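Local atomic coordinates of viral structural protein 4 (PDB entry 6TZ0), a protein that binds GTP and probably works as the nucleotide-hydrolysing partner of the viral RNA-dependent RNA polymerase during transcription inside the capsid. Residues 3-8 with 51-56; 427-432 with 446-451; 435-440 with 526-531. All blocks are in the same frame, centred on the assembly; numbering follows the deposited sequence.

Interaction 1 of 3, residues 3-8 with 51-56; sequences AIDPLK and LIHSML
Asp5 lays its CB over the imidazole of His53, joining the N-terminal loop that precedes helix 10-15 to helix 41-60 in the mainly helical N-terminal part of the chain. Asp5 CB starts the contact: it sits 4.2 Å from the centroid of the His53 ring and only 8° off the ring normal, a CH-pi approach over the middle of the face. With CG anti to the backbone N (chi1 -165°), the carboxylate runs out past the ND1 edge, toward Ser50. Its plane stays within 9° of the ring plane, an offset stack with Asp5 CG 4.2 Å from His53 ND1. At the tip the two oxygens part. Asp5 OD1 receives a weak bond from Leu7 N, which closes an Asx turn, while OD2 reaches the hydroxyl of Ser50 one turn back on the helix. Aspartate suits the place because its short chain offers a CH group to the ring and carries one oxygen for the loop and one for the helix. Histidine suits the other side with a flat face and two polar nitrogens: ND1 is bonded to Ala49 O, and NE2 makes a weak bond to Phe2 O. The nearby carboxylate could favour a positive charge on this buried ring, although none is directly seen. Near the ring plane, at its edge, Ala3 O lies 3.7 Å from His53 NE2. Farther along the loop, at the exposed margin, Lys8 NZ comes within 3.8 Å of Ser54 OG, a hydroxyl already bonded to Ser50 O.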
loop_
_atom_site.group_PDB
_atom_site.type_symbol
_atom_site.label_atom_id
_atom_site.label_comp_id
_atom_site.label_asym_id
_atom_site.label_seq_id
_atom_site.Cartn_x
_atom_site.Cartn_y
_atom_site.Cartn_z
ATOM N N ALA B 3 4.356 1.819 -40.885
ATOM C CA ALA B 3 3.410 1.864 -39.778
ATOM C C ALA B 3 2.227 2.764 -40.099
ATOM O O ALA B 3 1.108 2.505 -39.647
ATOM C CB ALA B 3 4.111 2.339 -38.511
ATOM N N ILE B 4 2.457 3.816 -40.873
ATOM C CA ILE B 4 1.416 4.724 -41.325
ATOM C C ILE B 4 1.376 4.640 -42.840
ATOM O O ILE B 4 2.417 4.753 -43.494
ATOM C CB ILE B 4 1.684 6.160 -40.846
ATOM C CG1 ILE B 4 1.716 6.198 -39.322
ATOM C CG2 ILE B 4 0.628 7.108 -41.359
ATOM C CD1 ILE B 4 2.319 7.434 -38.760
ATOM N N ASP B 5 0.189 4.431 -43.385
ATOM C CA ASP B 5 0.005 4.184 -44.809
ATOM C C ASP B 5 0.316 5.442 -45.611
ATOM O O ASP B 5 -0.326 6.474 -45.391
ATOM C CB ASP B 5 -1.435 3.740 -45.034
ATOM C CG ASP B 5 -1.658 3.106 -46.383
ATOM O OD1 ASP B 5 -0.704 2.997 -47.177
ATOM O OD2 ASP B 5 -2.805 2.705 -46.653
ATOM N N PRO B 6 1.287 5.415 -46.533
ATOM C CA PRO B 6 1.580 6.624 -47.312
ATOM C C PRO B 6 0.529 6.947 -48.351
ATOM O O PRO B 6 0.426 8.110 -48.755
ATOM C CB PRO B 6 2.925 6.302 -47.975
ATOM C CG PRO B 6 3.493 5.206 -47.181
ATOM C CD PRO B 6 2.319 4.391 -46.740
ATOM N N LEU B 7 -0.243 5.963 -48.807
ATOM C CA LEU B 7 -1.269 6.232 -49.803
ATOM C C LEU B 7 -2.474 6.925 -49.193
ATOM O O LEU B 7 -3.204 7.626 -49.898
ATOM C CB LEU B 7 -1.697 4.937 -50.485
ATOM C CG LEU B 7 -0.634 4.202 -51.298
ATOM C CD1 LEU B 7 -1.214 2.915 -51.824
ATOM C CD2 LEU B 7 -0.120 5.056 -52.427
ATOM N N LYS B 8 -2.692 6.750 -47.893
ATOM C CA LYS B 8 -3.764 7.439 -47.190
ATOM C C LYS B 8 -3.274 8.731 -46.551
ATOM O O LYS B 8 -3.865 9.793 -46.757
ATOM C CB LYS B 8 -4.372 6.523 -46.121
ATOM C CG LYS B 8 -5.635 5.766 -46.535
ATOM C CD LYS B 8 -5.386 4.814 -47.691
ATOM C CE LYS B 8 -6.660 4.137 -48.159
ATOM N NZ LYS B 8 -7.249 3.278 -47.100
ATOM N N LEU B 51 -3.653 -2.500 -48.711
ATOM C CA LEU B 51 -4.699 -3.503 -48.512
ATOM C C LEU B 51 -4.565 -4.198 -47.159
ATOM O O LEU B 51 -5.574 -4.491 -46.500
ATOM C CB LEU B 51 -4.659 -4.529 -49.641
ATOM C CG LEU B 51 -5.019 -4.049 -51.045
ATOM C CD1 LEU B 51 -4.779 -5.142 -52.059
ATOM C CD2 LEU B 51 -6.459 -3.602 -51.093
ATOM N N ILE B 52 -3.328 -4.450 -46.722
ATOM C CA ILE B 52 -3.113 -5.064 -45.414
ATOM C C ILE B 52 -3.534 -4.118 -44.290
ATOM O O ILE B 52 -4.137 -4.554 -43.302
ATOM C CB ILE B 52 -1.648 -5.523 -45.274
ATOM C CG1 ILE B 52 -1.363 -6.684 -46.218
ATOM C CG2 ILE B 52 -1.328 -5.989 -43.879
ATOM C CD1 ILE B 52 0.093 -7.049 -46.283
ATOM N N HIS B 53 -3.255 -2.812 -44.432
ATOM C CA HIS B 53 -3.707 -1.836 -43.435
ATOM C C HIS B 53 -5.225 -1.789 -43.324
ATOM O O HIS B 53 -5.770 -1.740 -42.211
ATOM C CB HIS B 53 -3.199 -0.436 -43.764
ATOM C CG HIS B 53 -1.764 -0.203 -43.424
ATOM N ND1 HIS B 53 -0.743 -0.410 -44.322
ATOM C CD2 HIS B 53 -1.183 0.254 -42.291
ATOM C CE1 HIS B 53 0.407 -0.101 -43.753
ATOM N NE2 HIS B 53 0.168 0.294 -42.516
ATOM N N SER B 54 -5.919 -1.808 -44.465
ATOM C CA SER B 54 -7.380 -1.771 -44.446
ATOM C C SER B 54 -7.963 -3.024 -43.801
ATOM O O SER B 54 -8.886 -2.939 -42.977
ATOM C CB SER B 54 -7.906 -1.617 -45.867
ATOM O OG SER B 54 -7.439 -0.418 -46.451
ATOM N N MET B 55 -7.407 -4.191 -44.144
ATOM C CA MET B 55 -7.867 -5.451 -43.569
ATOM C C MET B 55 -7.613 -5.509 -42.066
ATOM O O MET B 55 -8.468 -5.981 -41.305
ATOM C CB MET B 55 -7.174 -6.610 -44.283
ATOM C CG MET B 55 -7.605 -7.994 -43.862
ATOM S SD MET B 55 -9.286 -8.412 -44.302
ATOM C CE MET B 55 -9.105 -8.661 -46.061
ATOM N N LEU B 56 -6.460 -5.000 -41.619
ATOM C CA LEU B 56 -6.145 -4.994 -40.193
ATOM C C LEU B 56 -7.061 -4.068 -39.408
ATOM O O LEU B 56 -7.472 -4.405 -38.293
ATOM C CB LEU B 56 -4.691 -4.594 -39.969
ATOM C CG LEU B 56 -3.636 -5.663 -40.197
ATOM C CD1 LEU B 56 -2.271 -5.052 -40.086
ATOM C CD2 LEU B 56 -3.813 -6.726 -39.150
#

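Interaction 2 of 3, residues 427-432 with 446-451; sequences ISHGIS and IKMMDE
His429 and Met448 run antiparallel, imidazole along thioether, where the loop that ends helix 417-427 meets helix 442-457. That ending is a Schellman motif: Gly430 N bonds to Ile427 O and Ile431 N to Leu426 O, with Gly430 at the positive phi that glycine accepts easily. The turn presents His429 to the neighbouring helix. One face of its ring lies on the chain of Met448, whose CG stands 4.1 Å from the ring centroid and 11° off the normal, a CH-pi contact. Met448 SD is also over this face, 4.5 Å from the centroid, and makes a sulfur-aromatic contact. The chain then bends at the sulfur (chi3 72°), which brings CE to the same side of the ring plane, above its ND1-CG side. Methionine, long, flexible and polarisable, can follow the ring in this way, and its methyl also reaches Ile431, with CE 4.3 Å from CG1. That isoleucine and Met448 both rest on Leu426, forming the buried side of the contact. Glu451 arrives from another direction, one turn on from Met448. Its carboxylate is turned 35° from the imidazole and meets an edge, not the face. The polar partner of His429 ND1 is Leu425 O, in the last turn of the helix being capped, and this bond fixes the rotation of the ring. The neighbouring CE1 corner is thereby turned to Glu451, whose OE1 lies in the ring plane 3.2 Å from His429 CE1.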
loop_
_atom_site.group_PDB
_atom_site.type_symbol
_atom_site.label_atom_id
_atom_site.label_comp_id
_atom_site.label_asym_id
_atom_site.label_seq_id
_atom_site.Cartn_x
_atom_site.Cartn_y
_atom_site.Cartn_z
ATOM N N ILE B 427 34.863 35.854 0.186
ATOM C CA ILE B 427 35.905 36.688 0.784
ATOM C C ILE B 427 36.666 35.917 1.862
ATOM O O ILE B 427 37.890 36.052 1.990
ATOM C CB ILE B 427 35.291 38.000 1.317
ATOM C CG1 ILE B 427 34.823 38.877 0.156
ATOM C CG2 ILE B 427 36.264 38.798 2.174
ATOM C CD1 ILE B 427 35.943 39.308 -0.768
ATOM N N SER B 428 35.974 35.041 2.600
ATOM C CA SER B 428 36.635 34.264 3.649
ATOM C C SER B 428 37.645 33.249 3.113
ATOM O O SER B 428 38.478 32.765 3.886
ATOM C CB SER B 428 35.596 33.539 4.503
ATOM O OG SER B 428 34.945 32.524 3.763
ATOM N N HIS B 429 37.589 32.903 1.828
ATOM C CA HIS B 429 38.591 32.053 1.201
ATOM C C HIS B 429 39.531 32.825 0.288
ATOM O O HIS B 429 40.284 32.210 -0.471
ATOM C CB HIS B 429 37.926 30.932 0.408
ATOM C CG HIS B 429 37.238 29.913 1.257
ATOM N ND1 HIS B 429 35.910 30.011 1.611
ATOM C CD2 HIS B 429 37.693 28.770 1.822
ATOM C CE1 HIS B 429 35.578 28.974 2.357
ATOM N NE2 HIS B 429 36.641 28.205 2.499
ATOM N N GLY B 430 39.500 34.153 0.334
ATOM C CA GLY B 430 40.374 34.934 -0.512
ATOM C C GLY B 430 39.989 34.964 -1.969
ATOM O O GLY B 430 40.818 35.315 -2.809
ATOM N N ILE B 431 38.750 34.609 -2.296
ATOM C CA ILE B 431 38.255 34.622 -3.665
ATOM C C ILE B 431 37.649 35.988 -3.938
ATOM O O ILE B 431 36.786 36.455 -3.187
ATOM C CB ILE B 431 37.218 33.511 -3.897
ATOM C CG1 ILE B 431 37.803 32.138 -3.567
ATOM C CG2 ILE B 431 36.725 33.538 -5.327
ATOM C CD1 ILE B 431 38.958 31.740 -4.435
ATOM N N SER B 432 38.108 36.637 -4.999
ATOM C CA SER B 432 37.551 37.912 -5.422
ATOM C C SER B 432 37.288 37.997 -6.913
ATOM O O SER B 432 36.549 38.894 -7.335
ATOM C CB SER B 432 38.488 39.061 -5.027
ATOM O OG SER B 432 38.645 39.134 -3.623
ATOM N N ILE B 446 33.713 22.127 -4.147
ATOM C CA ILE B 446 32.682 21.392 -3.418
ATOM C C ILE B 446 32.790 21.627 -1.912
ATOM O O ILE B 446 31.768 21.684 -1.210
ATOM C CB ILE B 446 32.774 19.903 -3.808
ATOM C CG1 ILE B 446 32.319 19.714 -5.252
ATOM C CG2 ILE B 446 31.983 18.992 -2.892
ATOM C CD1 ILE B 446 32.568 18.330 -5.778
ATOM N N LYS B 447 34.008 21.847 -1.406
ATOM C CA LYS B 447 34.192 22.163 0.008
ATOM C C LYS B 447 33.555 23.502 0.381
ATOM O O LYS B 447 33.097 23.676 1.514
ATOM C CB LYS B 447 35.686 22.157 0.333
ATOM C CG LYS B 447 36.048 22.329 1.796
ATOM C CD LYS B 447 37.548 22.189 2.006
ATOM C CE LYS B 447 37.946 22.525 3.437
ATOM N NZ LYS B 447 37.388 21.544 4.408
ATOM N N MET B 448 33.473 24.436 -0.565
ATOM C CA MET B 448 32.805 25.711 -0.348
ATOM C C MET B 448 31.306 25.634 -0.602
ATOM O O MET B 448 30.520 26.319 0.071
ATOM C CB MET B 448 33.421 26.767 -1.261
ATOM C CG MET B 448 34.904 26.935 -1.066
ATOM S SD MET B 448 35.595 28.055 -2.283
ATOM C CE MET B 448 34.945 29.592 -1.669
ATOM N N MET B 449 30.892 24.804 -1.558
ATOM C CA MET B 449 29.470 24.615 -1.807
ATOM C C MET B 449 28.780 23.882 -0.668
ATOM O O MET B 449 27.574 24.049 -0.489
ATOM C CB MET B 449 29.252 23.851 -3.105
ATOM C CG MET B 449 29.760 24.575 -4.313
ATOM S SD MET B 449 29.577 23.615 -5.811
ATOM C CE MET B 449 30.637 24.557 -6.885
ATOM N N ASP B 450 29.514 23.082 0.107
ATOM C CA ASP B 450 28.923 22.488 1.304
ATOM C C ASP B 450 28.615 23.549 2.355
ATOM O O ASP B 450 27.582 23.481 3.032
ATOM C CB ASP B 450 29.847 21.418 1.872
ATOM C CG ASP B 450 29.921 20.195 0.990
ATOM O OD1 ASP B 450 28.954 19.950 0.243
ATOM O OD2 ASP B 450 30.931 19.467 1.060
ATOM N N GLU B 451 29.478 24.555 2.482
ATOM C CA GLU B 451 29.203 25.671 3.380
ATOM C C GLU B 451 28.040 26.519 2.875
ATOM O O GLU B 451 27.227 27.014 3.672
ATOM C CB GLU B 451 30.470 26.505 3.534
ATOM C CG GLU B 451 31.568 25.771 4.281
ATOM C CD GLU B 451 32.894 26.500 4.250
ATOM O OE1 GLU B 451 33.026 27.466 3.476
ATOM O OE2 GLU B 451 33.808 26.108 5.005
#

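Interaction 3 of 3, residues 435-440 with 526-531; sequences AQYELL and VQLFLR
Short helix 434-438 packs on helix 524-537 beside the GTP-binding region, with Tyr437 reaching between Leu528 and Phe529. With chi1 at 174°, Tyr437 CG points away from the backbone N, which sends the ring across to the larger helix. The leucine meets this ring at an edge: Leu528 CD2 comes in near the ring plane, 3.7 Å from Tyr437 CD2, and Leu528 CG lies close to CE2. Tyr437 CE1 also comes 3.7 Å from Phe529 CD1, at the edge of the phenylalanine ring. The two rings are almost perpendicular, at 87°, with centroids 6.0 Å apart, an oblique pairing. Tyrosine suits this buried place because its ring is apolar while its hydroxyl can still be satisfied: OH bonds to Asp532 OD2, one turn beyond Leu528. Lys445 adds a cation-pi contact to the ring. Glu438, bent at chi2 (-75°), crosses the side chain of Leu528 at about a right angle, and OE2 lies 3.3 Å from Leu528 CD2; this oxygen also faces Arg518 in a long, weak ion pair. The side chain of Leu528 is about 8 Å from those of Arg520 and Lys355, both GTP-binding residues, and its neighbour Gln527 touches both. The contact thus belongs to the helical layer next to a nucleotide site, empty here, whose Gly358, Lys359 and Thr360 bind GTP in a Walker A pattern, as in P-loop NTPases.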
loop_
_atom_site.group_PDB
_atom_site.type_symbol
_atom_site.label_atom_id
_atom_site.label_comp_id
_atom_site.label_asym_id
_atom_site.label_seq_id
_atom_site.Cartn_x
_atom_site.Cartn_y
_atom_site.Cartn_z
ATOM N N ALA B 435 38.852 34.681 -12.436
ATOM C CA ALA B 435 40.075 33.945 -12.730
ATOM C C ALA B 435 40.588 33.195 -11.510
ATOM O O ALA B 435 41.214 32.142 -11.653
ATOM C CB ALA B 435 41.146 34.898 -13.251
ATOM N N GLN B 436 40.326 33.712 -10.310
ATOM C CA GLN B 436 40.687 32.988 -9.098
ATOM C C GLN B 436 39.769 31.796 -8.882
ATOM O O GLN B 436 40.218 30.727 -8.455
ATOM C CB GLN B 436 40.620 33.917 -7.891
ATOM C CG GLN B 436 41.580 35.078 -7.942
ATOM C CD GLN B 436 41.457 35.972 -6.734
ATOM O OE1 GLN B 436 40.629 35.736 -5.859
ATOM N NE2 GLN B 436 42.269 37.017 -6.687
ATOM N N TYR B 437 38.477 31.964 -9.172
ATOM C CA TYR B 437 37.504 30.914 -8.893
ATOM C C TYR B 437 37.611 29.772 -9.890
ATOM O O TYR B 437 37.515 28.601 -9.508
ATOM C CB TYR B 437 36.095 31.501 -8.897
ATOM C CG TYR B 437 35.001 30.471 -8.766
ATOM C CD1 TYR B 437 34.772 29.816 -7.567
ATOM C CD2 TYR B 437 34.185 30.169 -9.845
ATOM C CE1 TYR B 437 33.771 28.876 -7.452
ATOM C CE2 TYR B 437 33.184 29.238 -9.737
ATOM C CZ TYR B 437 32.981 28.596 -8.542
ATOM O OH TYR B 437 31.981 27.662 -8.437
ATOM N N GLU B 438 37.810 30.090 -11.171
ATOM C CA GLU B 438 37.965 29.070 -12.203
ATOM C C GLU B 438 39.233 28.244 -12.034
ATOM O O GLU B 438 39.304 27.128 -12.556
ATOM C CB GLU B 438 37.971 29.724 -13.583
ATOM C CG GLU B 438 36.631 30.231 -14.072
ATOM C CD GLU B 438 35.719 29.109 -14.515
ATOM O OE1 GLU B 438 36.239 28.070 -14.969
ATOM O OE2 GLU B 438 34.484 29.264 -14.439
ATOM N N LEU B 439 40.225 28.759 -11.318
ATOM C CA LEU B 439 41.523 28.116 -11.195
ATOM C C LEU B 439 41.550 27.064 -10.090
ATOM O O LEU B 439 42.569 26.387 -9.918
ATOM C CB LEU B 439 42.580 29.201 -10.958
ATOM C CG LEU B 439 44.077 28.980 -11.155
ATOM C CD1 LEU B 439 44.357 28.651 -12.608
ATOM C CD2 LEU B 439 44.846 30.213 -10.729
ATOM N N LEU B 440 40.457 26.886 -9.357
ATOM C CA LEU B 440 40.418 25.908 -8.284
ATOM C C LEU B 440 40.163 24.511 -8.833
ATOM O O LEU B 440 39.741 24.328 -9.976
ATOM C CB LEU B 440 39.330 26.258 -7.278
ATOM C CG LEU B 440 39.456 27.578 -6.523
ATOM C CD1 LEU B 440 38.219 27.809 -5.683
ATOM C CD2 LEU B 440 40.695 27.598 -5.660
ATOM N N VAL B 526 30.259 35.853 -7.564
ATOM C CA VAL B 526 29.175 35.370 -6.722
ATOM C C VAL B 526 28.089 34.740 -7.577
ATOM O O VAL B 526 27.498 33.721 -7.207
ATOM C CB VAL B 526 28.635 36.536 -5.878
ATOM C CG1 VAL B 526 27.544 36.073 -4.930
ATOM C CG2 VAL B 526 29.766 37.210 -5.138
ATOM N N GLN B 527 27.847 35.313 -8.755
ATOM C CA GLN B 527 26.838 34.791 -9.666
ATOM C C GLN B 527 27.234 33.430 -10.220
ATOM O O GLN B 527 26.405 32.514 -10.277
ATOM C CB GLN B 527 26.614 35.792 -10.793
ATOM C CG GLN B 527 25.987 37.081 -10.339
ATOM C CD GLN B 527 24.565 36.893 -9.890
ATOM O OE1 GLN B 527 23.794 36.192 -10.533
ATOM N NE2 GLN B 527 24.213 37.502 -8.770
ATOM N N LEU B 528 28.502 33.270 -10.603
ATOM C CA LEU B 528 28.976 31.978 -11.090
ATOM C C LEU B 528 29.008 30.938 -9.975
ATOM O O LEU B 528 28.682 29.762 -10.200
ATOM C CB LEU B 528 30.353 32.145 -11.718
ATOM C CG LEU B 528 30.965 30.915 -12.375
ATOM C CD1 LEU B 528 30.097 30.436 -13.515
ATOM C CD2 LEU B 528 32.338 31.259 -12.871
ATOM N N PHE B 529 29.365 31.364 -8.760
ATOM C CA PHE B 529 29.382 30.465 -7.611
ATOM C C PHE B 529 27.981 29.980 -7.262
ATOM O O PHE B 529 27.778 28.789 -6.989
ATOM C CB PHE B 529 30.033 31.178 -6.427
ATOM C CG PHE B 529 30.120 30.349 -5.187
ATOM C CD1 PHE B 529 30.985 29.274 -5.122
ATOM C CD2 PHE B 529 29.365 30.665 -4.072
ATOM C CE1 PHE B 529 31.072 28.512 -3.982
ATOM C CE2 PHE B 529 29.451 29.904 -2.928
ATOM C CZ PHE B 529 30.305 28.830 -2.884
ATOM N N LEU B 530 26.996 30.880 -7.304
ATOM C CA LEU B 530 25.623 30.480 -7.029
ATOM C C LEU B 530 25.041 29.631 -8.144
ATOM O O LEU B 530 24.242 28.735 -7.860
ATOM C CB LEU B 530 24.748 31.703 -6.792
ATOM C CG LEU B 530 25.022 32.387 -5.464
ATOM C CD1 LEU B 530 24.198 33.641 -5.321
ATOM C CD2 LEU B 530 24.727 31.421 -4.349
ATOM N N ARG B 531 25.427 29.892 -9.400
ATOM C CA ARG B 531 25.038 29.020 -10.504
ATOM C C ARG B 531 25.524 27.597 -10.270
ATOM O O ARG B 531 24.768 26.639 -10.459
ATOM C CB ARG B 531 25.575 29.568 -11.834
ATOM C CG ARG B 531 25.144 28.773 -13.080
ATOM C CD ARG B 531 26.193 27.766 -13.550
ATOM N NE ARG B 531 25.675 26.856 -14.559
ATOM C CZ ARG B 531 26.217 25.676 -14.835
ATOM N NH1 ARG B 531 27.276 25.262 -14.158
ATOM N NH2 ARG B 531 25.684 24.899 -15.763
#

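How the interactions relate
Interaction 1 stands apart: its centre is about 65 Å from that of interaction 2 and about 59 Å from that of interaction 3, on the opposite side of the chain's centre, and it closes before either begins. Interactions 2 and 3 have centres about 9 Å apart, and their segments alternate along the sequence. They meet where Met449 CE approaches Tyr437 OH and where Phe529 CZ packs against Met448 O. Together they join helices 417-427, 434-438, 442-457 and 524-537 into one cluster in the part of the chain that holds the GTP site and its parallel sheet. This spacing is consistent with a largely helical N-terminal region set apart from the nucleotide-binding part.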